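Sigma-c capsid protein (Avian reovirus, PDB 2VRS) forms the trimeric cell-attachment fibre of the virion, binding the virus to its host cell and inducing apoptosis. Local coordinates at the interface of chains A and B. Residues are numbered along the deposited sequence; one frame, centred on the assembly and turned at random. Chains: chain A/B, Sigma-c capsid protein.

The interface of chains A and B. Residues chain A 30, 33-34, 37; chain B 31, 34-35, 38.
A:Arg33 reaches across to B:Glu38 and holds its carboxylate side-on, one nitrogen to each oxygen. NE of A:Arg33 donates almost straight to the syn side of OE2 of B:Glu38 (2.9 Å), tilted somewhat out of the carboxylate plane, while NH2 of A:Arg33 forms a salt bridge with OE1 of B:Glu38 at 2.8 Å. Both oxygens lie close to the guanidinium plane, but the two flat groups are turned 42° apart, and NH2 approaches OE1 from above the carboxylate plane. The bend of the arginine chain at chi3 (77°) turns the guanidinium toward the acid, and CG1 of B:Val34 sits over the rim of one guanidinium face, 3.5 Å above the guanidinium plane. Arginine suits this border because its flat group can pack on a methyl while its edge binds charge.

The tight part is the valine–leucine core, with the ion pair packed along its rim. CG2 of A:Val34 meets CG2 of B:Val34 at 3.8 Å; such small branched side chains probably let the helices approach closely. With its CG1 anti to the backbone N (chi1 168°), B:Val34 offers that methyl to both A:Arg33 and CD1 of A:Leu37. A:Leu30 and A:Leu37, spaced like heptad core residues, are flanked by CH2 groups: CD2 of A:Leu37 packs on CG of B:Glu38, whose stem also carries the acid to the arginine, and CD2 of A:Leu30 lies 3.9 Å from CG in the aliphatic stem of B:Gln31.

The watery side is looser. One water joins NH1 and NH2 of A:Arg33 to the backbone O of B:Gln31; another links OE2 of B:Glu38 to the backbone O of A:Arg33. B:Lys35, a long polar chain suited to the border, brings its CB beside the guanidinium.

All eight residues belong to helix 8-38, near its C-terminal end, where the trimeric coiled coil gives way to the beta-structured part of the fibre.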
loop_
_atom_site.group_PDB
_atom_site.type_symbol
_atom_site.label_atom_id
_atom_site.label_comp_id
_atom_site.label_asym_id
_atom_site.label_seq_id
_atom_site.Cartn_x
_atom_site.Cartn_y
_atom_site.Cartn_z
ATOM N N LEU A 30 -5.600 42.176 -30.943
ATOM C CA LEU A 30 -5.288 42.014 -29.496
ATOM C C LEU A 30 -6.502 41.588 -28.711
ATOM O O LEU A 30 -6.414 40.723 -27.814
ATOM C CB LEU A 30 -4.698 43.273 -28.868
ATOM C CG LEU A 30 -3.229 43.529 -29.181
ATOM C CD1 LEU A 30 -2.835 45.031 -28.917
ATOM C CD2 LEU A 30 -2.292 42.533 -28.445
ATOM N N ARG A 33 -6.959 37.891 -29.328
ATOM C CA ARG A 33 -5.959 37.068 -28.624
ATOM C C ARG A 33 -6.243 37.010 -27.132
ATOM O O ARG A 33 -6.038 35.973 -26.476
ATOM C CB ARG A 33 -4.547 37.622 -28.852
ATOM C CG ARG A 33 -4.061 37.382 -30.286
ATOM C CD ARG A 33 -2.831 38.171 -30.552
ATOM N NE ARG A 33 -1.652 37.573 -29.945
ATOM C CZ ARG A 33 -0.465 38.175 -29.885
ATOM N NH1 ARG A 33 -0.285 39.389 -30.421
ATOM N NH2 ARG A 33 0.563 37.562 -29.318
ATOM N N VAL A 34 -6.679 38.143 -26.587
ATOM C CA VAL A 34 -6.969 38.265 -25.146
ATOM C C VAL A 34 -8.249 37.502 -24.787
ATOM O O VAL A 34 -8.287 36.805 -23.760
ATOM C CB VAL A 34 -7.047 39.746 -24.693
ATOM C CG1 VAL A 34 -7.730 39.886 -23.288
ATOM C CG2 VAL A 34 -5.648 40.349 -24.640
ATOM N N LEU A 37 -7.170 33.932 -24.645
ATOM C CA LEU A 37 -6.414 33.686 -23.400
ATOM C C LEU A 37 -7.358 33.562 -22.199
ATOM O O LEU A 37 -7.149 32.725 -21.301
ATOM C CB LEU A 37 -5.340 34.766 -23.144
ATOM C CG LEU A 37 -4.076 34.738 -24.008
ATOM C CD1 LEU A 37 -3.270 36.008 -23.899
ATOM C CD2 LEU A 37 -3.181 33.545 -23.617
ATOM N N GLN B 31 1.174 43.932 -27.158
ATOM C CA GLN B 31 1.606 42.793 -27.975
ATOM C C GLN B 31 2.693 41.942 -27.281
ATOM O O GLN B 31 2.619 40.722 -27.255
ATOM C CB GLN B 31 2.102 43.308 -29.305
ATOM C CG GLN B 31 0.927 43.770 -30.187
ATOM C CD GLN B 31 1.408 44.656 -31.333
ATOM O OE1 GLN B 31 2.550 45.082 -31.324
ATOM N NE2 GLN B 31 0.525 44.928 -32.315
ATOM N N VAL B 34 1.117 40.067 -24.303
ATOM C CA VAL B 34 0.195 39.016 -24.715
ATOM C C VAL B 34 0.972 37.834 -25.314
ATOM O O VAL B 34 0.595 36.676 -25.101
ATOM C CB VAL B 34 -0.889 39.548 -25.710
ATOM C CG1 VAL B 34 -1.703 38.391 -26.387
ATOM C CG2 VAL B 34 -1.840 40.453 -24.995
ATOM N N LYS B 35 2.036 38.123 -26.062
ATOM C CA LYS B 35 2.919 37.047 -26.577
ATOM C C LYS B 35 3.548 36.285 -25.384
ATOM O O LYS B 35 3.625 35.054 -25.390
ATOM C CB LYS B 35 4.007 37.622 -27.478
ATOM C CG LYS B 35 4.928 36.550 -28.088
ATOM C CD LYS B 35 6.201 37.161 -28.635
ATOM C CE LYS B 35 7.061 36.126 -29.360
ATOM N NZ LYS B 35 7.947 35.361 -28.431
ATOM N N GLU B 38 0.840 34.039 -23.956
ATOM C CA GLU B 38 0.614 32.874 -24.833
ATOM C C GLU B 38 1.670 31.775 -24.612
ATOM O O GLU B 38 1.397 30.631 -24.928
ATOM C CB GLU B 38 0.596 33.307 -26.310
ATOM C CG GLU B 38 -0.766 33.866 -26.693
ATOM C CD GLU B 38 -0.761 34.672 -28.006
ATOM O OE1 GLU B 38 0.319 34.816 -28.648
ATOM O OE2 GLU B 38 -1.853 35.152 -28.349
HETATM O O HOH W 1 2.500 39.722 -30.034
HETATM O O HOH W 2 -4.242 34.226 -27.779
#